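Local coordinates for protein nucleoporin nup120 (Schizosaccharomyces pombe, PDB 4GQ2) that serves as a structural constituent of the nuclear pore complex, whose nucleoporins can also dock transiently associated nuclear transport factors, at residues Asp339-Ile353 with Leu363-Val375. Numbering follows the deposited sequence.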
loop_
_atom_site.group_PDB
_atom_site.type_symbol
_atom_site.label_atom_id
_atom_site.label_comp_id
_atom_site.label_asym_id
_atom_site.label_seq_id
_atom_site.Cartn_x
_atom_site.Cartn_y
_atom_site.Cartn_z
ATOM N N ASP A 339 -6.780 21.204 -26.924
ATOM C CA ASP A 339 -7.442 20.138 -27.688
ATOM C C ASP A 339 -8.732 20.490 -28.452
ATOM O O ASP A 339 -8.675 20.816 -29.641
ATOM C CB ASP A 339 -7.672 18.937 -26.772
ATOM C CG ASP A 339 -8.064 19.354 -25.378
ATOM O OD1 ASP A 339 -9.232 19.755 -25.187
ATOM O OD2 ASP A 339 -7.197 19.300 -24.482
ATOM N N ASP A 340 -9.880 20.415 -27.781
ATOM C CA ASP A 340 -11.176 20.489 -28.468
ATOM C C ASP A 340 -11.812 21.881 -28.459
ATOM O O ASP A 340 -12.721 22.156 -27.673
ATOM C CB ASP A 340 -12.145 19.439 -27.906
ATOM C CG ASP A 340 -11.880 18.045 -28.451
ATOM O OD1 ASP A 340 -11.785 17.891 -29.688
ATOM O OD2 ASP A 340 -11.780 17.097 -27.643
ATOM N N GLU A 341 -11.348 22.741 -29.362
ATOM C CA GLU A 341 -11.782 24.142 -29.398
ATOM C C GLU A 341 -13.160 24.398 -30.034
ATOM O O GLU A 341 -13.300 25.164 -30.994
ATOM C CB GLU A 341 -10.693 25.024 -30.010
ATOM C CG GLU A 341 -9.440 25.113 -29.150
ATOM C CD GLU A 341 -8.161 25.201 -29.967
ATOM O OE1 GLU A 341 -8.171 24.805 -31.152
ATOM O OE2 GLU A 341 -7.135 25.651 -29.417
ATOM N N PHE A 342 -14.166 23.714 -29.498
ATOM C CA PHE A 342 -15.558 24.152 -29.589
ATOM C C PHE A 342 -16.141 24.195 -28.170
ATOM O O PHE A 342 -17.301 24.563 -27.967
ATOM C CB PHE A 342 -16.396 23.295 -30.553
ATOM C CG PHE A 342 -15.919 21.876 -30.701
ATOM C CD1 PHE A 342 -16.295 20.897 -29.784
ATOM C CD2 PHE A 342 -15.110 21.513 -31.774
ATOM C CE1 PHE A 342 -15.860 19.587 -29.926
ATOM C CE2 PHE A 342 -14.673 20.204 -31.922
ATOM C CZ PHE A 342 -15.049 19.240 -30.997
ATOM N N ILE A 343 -15.307 23.801 -27.205
ATOM C CA ILE A 343 -15.490 24.126 -25.784
ATOM C C ILE A 343 -14.394 25.119 -25.361
ATOM O O ILE A 343 -13.252 25.009 -25.823
ATOM C CB ILE A 343 -15.506 22.874 -24.865
ATOM C CG1 ILE A 343 -14.311 21.947 -25.126
ATOM C CG2 ILE A 343 -16.814 22.110 -25.020
ATOM C CD1 ILE A 343 -13.130 22.157 -24.197
ATOM N N PRO A 344 -14.730 26.091 -24.488
ATOM C CA PRO A 344 -13.794 27.189 -24.235
ATOM C C PRO A 344 -12.650 26.835 -23.279
ATOM O O PRO A 344 -12.794 25.947 -22.442
ATOM C CB PRO A 344 -14.686 28.266 -23.619
ATOM C CG PRO A 344 -15.775 27.507 -22.932
ATOM C CD PRO A 344 -15.948 26.201 -23.659
ATOM N N TRP A 345 -11.526 27.534 -23.427
ATOM C CA TRP A 345 -10.378 27.412 -22.532
ATOM C C TRP A 345 -9.984 28.772 -22.020
ATOM O O TRP A 345 -9.887 29.731 -22.794
ATOM C CB TRP A 345 -9.188 26.800 -23.256
ATOM C CG TRP A 345 -9.226 25.302 -23.442
ATOM C CD1 TRP A 345 -9.616 24.598 -24.578
ATOM C CD2 TRP A 345 -8.820 24.266 -22.476
ATOM N NE1 TRP A 345 -9.497 23.246 -24.385
ATOM C CE2 TRP A 345 -9.027 22.977 -23.148
ATOM C CE3 TRP A 345 -8.333 24.276 -21.171
ATOM C CZ2 TRP A 345 -8.751 21.766 -22.520
ATOM C CZ3 TRP A 345 -8.058 23.047 -20.550
ATOM C CH2 TRP A 345 -8.268 21.825 -21.207
ATOM N N MET A 346 -9.746 28.865 -20.713
ATOM C CA MET A 346 -9.338 30.121 -20.082
ATOM C C MET A 346 -7.959 30.015 -19.453
ATOM O O MET A 346 -7.582 28.973 -18.915
ATOM C CB MET A 346 -10.339 30.552 -19.009
ATOM C CG MET A 346 -11.670 31.052 -19.540
ATOM S SD MET A 346 -12.645 31.862 -18.258
ATOM C CE MET A 346 -14.267 31.861 -19.019
ATOM N N LEU A 347 -7.212 31.109 -19.519
ATOM C CA LEU A 347 -5.956 31.214 -18.805
ATOM C C LEU A 347 -6.242 31.182 -17.313
ATOM O O LEU A 347 -7.073 31.944 -16.817
ATOM C CB LEU A 347 -5.229 32.514 -19.171
ATOM C CG LEU A 347 -3.862 32.717 -18.524
ATOM C CD1 LEU A 347 -2.938 31.584 -18.931
ATOM C CD2 LEU A 347 -3.256 34.057 -18.907
ATOM N N SER A 348 -5.562 30.286 -16.607
ATOM C CA SER A 348 -5.655 30.235 -15.155
ATOM C C SER A 348 -4.501 31.001 -14.513
ATOM O O SER A 348 -4.710 31.780 -13.585
ATOM C CB SER A 348 -5.674 28.785 -14.664
ATOM O OG SER A 348 -5.376 28.713 -13.278
ATOM N N ASP A 349 -3.287 30.777 -15.014
ATOM C CA ASP A 349 -2.094 31.341 -14.405
ATOM C C ASP A 349 -0.899 31.063 -15.305
ATOM O O ASP A 349 -0.996 30.265 -16.242
ATOM C CB ASP A 349 -1.870 30.713 -13.021
ATOM C CG ASP A 349 -0.992 31.560 -12.117
ATOM O OD1 ASP A 349 -0.479 32.613 -12.557
ATOM O OD2 ASP A 349 -0.813 31.165 -10.946
ATOM N N PHE A 350 0.226 31.721 -15.024
ATOM C CA PHE A 350 1.467 31.465 -15.755
ATOM C C PHE A 350 2.683 31.955 -14.970
ATOM O O PHE A 350 2.558 32.809 -14.091
ATOM C CB PHE A 350 1.416 32.047 -17.187
ATOM C CG PHE A 350 1.305 33.549 -17.245
ATOM C CD1 PHE A 350 0.092 34.183 -17.016
ATOM C CD2 PHE A 350 2.414 34.328 -17.557
ATOM C CE1 PHE A 350 -0.010 35.565 -17.074
ATOM C CE2 PHE A 350 2.320 35.712 -17.618
ATOM C CZ PHE A 350 1.103 36.331 -17.377
ATOM N N GLN A 351 3.847 31.384 -15.261
ATOM C CA GLN A 351 5.095 31.804 -14.619
ATOM C C GLN A 351 6.166 32.100 -15.666
ATOM O O GLN A 351 6.061 31.648 -16.806
ATOM C CB GLN A 351 5.617 30.734 -13.652
ATOM C CG GLN A 351 4.715 30.424 -12.479
ATOM C CD GLN A 351 4.818 31.439 -11.368
ATOM O OE1 GLN A 351 5.620 31.284 -10.450
ATOM N NE2 GLN A 351 4.004 32.487 -11.441
ATOM N N LEU A 352 7.201 32.833 -15.259
ATOM C CA LEU A 352 8.317 33.169 -16.138
ATOM C C LEU A 352 9.654 32.898 -15.451
ATOM O O LEU A 352 9.852 33.269 -14.291
ATOM C CB LEU A 352 8.221 34.634 -16.580
ATOM C CG LEU A 352 9.349 35.255 -17.405
ATOM C CD1 LEU A 352 9.390 34.680 -18.814
ATOM C CD2 LEU A 352 9.193 36.770 -17.442
ATOM N N ILE A 353 10.563 32.244 -16.174
ATOM C CA ILE A 353 11.873 31.878 -15.634
ATOM C C ILE A 353 12.992 32.167 -16.642
ATOM O O ILE A 353 12.991 31.631 -17.752
ATOM C CB ILE A 353 11.922 30.382 -15.212
ATOM C CG1 ILE A 353 10.842 30.054 -14.172
ATOM C CG2 ILE A 353 13.295 30.006 -14.659
ATOM C CD1 ILE A 353 9.566 29.485 -14.751
ATOM N N LEU A 363 11.873 30.845 -19.961
ATOM C CA LEU A 363 10.921 29.746 -19.859
ATOM C C LEU A 363 9.580 30.240 -19.329
ATOM O O LEU A 363 9.505 30.820 -18.240
ATOM C CB LEU A 363 11.488 28.640 -18.960
ATOM C CG LEU A 363 10.620 27.433 -18.598
ATOM C CD1 LEU A 363 10.049 26.745 -19.830
ATOM C CD2 LEU A 363 11.432 26.460 -17.758
ATOM N N LEU A 364 8.527 30.010 -20.106
ATOM C CA LEU A 364 7.180 30.419 -19.721
ATOM C C LEU A 364 6.258 29.214 -19.540
ATOM O O LEU A 364 5.945 28.505 -20.501
ATOM C CB LEU A 364 6.585 31.399 -20.742
ATOM C CG LEU A 364 5.253 32.061 -20.354
ATOM C CD1 LEU A 364 5.475 33.216 -19.388
ATOM C CD2 LEU A 364 4.494 32.544 -21.584
ATOM N N ILE A 365 5.838 28.991 -18.298
ATOM C CA ILE A 365 4.899 27.916 -17.967
ATOM C C ILE A 365 3.494 28.506 -17.876
ATOM O O ILE A 365 3.280 29.522 -17.212
ATOM C CB ILE A 365 5.275 27.203 -16.643
ATOM C CG1 ILE A 365 6.736 26.741 -16.677
ATOM C CG2 ILE A 365 4.361 26.007 -16.392
ATOM C CD1 ILE A 365 7.387 26.644 -15.314
ATOM N N ILE A 366 2.549 27.868 -18.552
ATOM C CA ILE A 366 1.183 28.365 -18.648
ATOM C C ILE A 366 0.196 27.275 -18.254
ATOM O O ILE A 366 0.323 26.137 -18.705
ATOM C CB ILE A 366 0.850 28.804 -20.092
ATOM C CG1 ILE A 366 2.014 29.584 -20.721
ATOM C CG2 ILE A 366 -0.439 29.611 -20.121
ATOM C CD1 ILE A 366 1.890 29.784 -22.219
ATOM N N ALA A 367 -0.792 27.637 -17.432
ATOM C CA ALA A 367 -1.879 26.731 -17.036
ATOM C C ALA A 367 -3.215 27.153 -17.643
ATOM O O ALA A 367 -3.640 28.306 -17.503
ATOM C CB ALA A 367 -1.996 26.659 -15.516
ATOM N N TRP A 368 -3.874 26.202 -18.299
ATOM C CA TRP A 368 -5.157 26.434 -18.947
ATOM C C TRP A 368 -6.257 25.697 -18.256
ATOM O O TRP A 368 -6.068 24.578 -17.781
ATOM C CB TRP A 368 -5.092 26.036 -20.418
ATOM C CG TRP A 368 -4.102 26.877 -21.176
ATOM C CD1 TRP A 368 -2.784 26.564 -21.485
ATOM C CD2 TRP A 368 -4.306 28.234 -21.703
ATOM N NE1 TRP A 368 -2.182 27.593 -22.165
ATOM C CE2 TRP A 368 -3.037 28.624 -22.331
ATOM C CE3 TRP A 368 -5.379 29.125 -21.732
ATOM C CZ2 TRP A 368 -2.869 29.859 -22.948
ATOM C CZ3 TRP A 368 -5.199 30.368 -22.356
ATOM C CH2 TRP A 368 -3.973 30.724 -22.950
ATOM N N LYS A 369 -7.428 26.320 -18.224
ATOM C CA LYS A 369 -8.562 25.844 -17.447
ATOM C C LYS A 369 -9.793 25.719 -18.332
ATOM O O LYS A 369 -10.024 26.555 -19.209
ATOM C CB LYS A 369 -8.825 26.834 -16.306
ATOM C CG LYS A 369 -10.035 26.560 -15.427
ATOM C CD LYS A 369 -10.159 27.641 -14.361
ATOM C CE LYS A 369 -11.055 27.195 -13.216
ATOM N NZ LYS A 369 -10.642 27.805 -11.913
ATOM N N SER A 370 -10.565 24.660 -18.106
ATOM C CA SER A 370 -11.870 24.497 -18.728
ATOM C C SER A 370 -12.751 23.694 -17.790
ATOM O O SER A 370 -12.756 22.458 -17.829
ATOM C CB SER A 370 -11.753 23.797 -20.084
ATOM O OG SER A 370 -12.994 23.823 -20.767
ATOM N N ASN A 371 -13.499 24.407 -16.950
ATOM C CA ASN A 371 -14.230 23.793 -15.847
ATOM C C ASN A 371 -13.194 22.962 -15.078
ATOM O O ASN A 371 -12.180 23.499 -14.644
ATOM C CB ASN A 371 -15.394 22.933 -16.364
ATOM C CG ASN A 371 -16.478 23.758 -17.032
ATOM O OD1 ASN A 371 -16.904 24.782 -16.502
ATOM N ND2 ASN A 371 -16.940 23.306 -18.198
ATOM N N LEU A 372 -13.464 21.674 -14.885
ATOM C CA LEU A 372 -12.562 20.784 -14.160
ATOM C C LEU A 372 -11.421 20.167 -14.974
ATOM O O LEU A 372 -10.703 19.294 -14.481
ATOM C CB LEU A 372 -13.390 19.679 -13.496
ATOM C CG LEU A 372 -14.475 20.102 -12.508
ATOM C CD1 LEU A 372 -15.262 18.881 -12.064
ATOM C CD2 LEU A 372 -13.871 20.818 -11.306
ATOM N N ASN A 373 -11.268 20.615 -16.216
ATOM C CA ASN A 373 -10.193 20.152 -17.090
ATOM C C ASN A 373 -9.027 21.123 -17.074
ATOM O O ASN A 373 -9.221 22.318 -16.845
ATOM C CB ASN A 373 -10.704 19.984 -18.526
ATOM C CG ASN A 373 -11.581 18.758 -18.700
ATOM O OD1 ASN A 373 -12.722 18.864 -19.141
ATOM N ND2 ASN A 373 -11.051 17.587 -18.356
ATOM N N THR A 374 -7.825 20.617 -17.349
ATOM C CA THR A 374 -6.605 21.407 -17.207
ATOM C C THR A 374 -5.520 21.014 -18.220
ATOM O O THR A 374 -5.281 19.828 -18.455
ATOM C CB THR A 374 -6.032 21.247 -15.778
ATOM O OG1 THR A 374 -7.054 21.526 -14.812
ATOM C CG2 THR A 374 -4.859 22.185 -15.549
ATOM N N VAL A 375 -4.867 22.015 -18.810
ATOM C CA VAL A 375 -3.672 21.786 -19.629
ATOM C C VAL A 375 -2.521 22.677 -19.177
ATOM O O VAL A 375 -2.700 23.867 -18.929
ATOM C CB VAL A 375 -3.922 21.994 -21.144
ATOM C CG1 VAL A 375 -2.636 21.775 -21.937
ATOM C CG2 VAL A 375 -5.000 21.045 -21.654
#
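Trp-345 leads into an antiparallel beta hairpin of the beta-propeller domain, strand 346-354 with strand 361-370, and lays its indole across the partner strand and the start of the next. CB of Ser-370 sits over one face of the six-membered ring, a CH-pi contact 3.7 Å from the centroid, while CA of Thr-374 lies at the edge, in plane. With CG anti to its carbonyl carbon (chi1 -78°), the ring carries CH2 to within 3.4 Å of Val-375 CG2, the two side chains crossing at about a right angle. Shortening this side chain to alanine is likely to leave Ser-370 CB and Val-375 CG2 without their aromatic partner and to uncover the surface where strands 361-370 and 373-382 meet. Just before the tryptophan, Ser-370 OG donates to Pro-344 O at 2.7 Å, nearly head-on to the carbonyl (174°).

Backbone bonds then pair the strands from Met-346 with Lys-369 to Ile-353 with Leu-363, with the register shifted by one at a classic beta bulge, where Ser-348 and Asp-349 both face Ala-367. Ala-367 O receives Ser-348 N, and Ala-367 N gives its hydrogen to Asp-349 O. Beside the bulge, Leu-347 CD1 stands over a face of the Trp-368 indole, 4.2 Å from the six-membered centroid, and also packs on Ile-366 CG2.

Further out, Phe-350, on the same face of the sheet as these three residues, meets Phe-310 edge-to-face. The other face turns to strand 520-525: Asp-349 OD2 accepts from Ile-523 N, Gln-351 OE1 from Phe-525 N, and Lys-369 NZ forms a salt bridge with Glu-519, just ahead of that strand. The Gln-351 amide is held at both ends, since its NE2 donates to Phe-350 O at 3.0 Å from above the carbonyl plane.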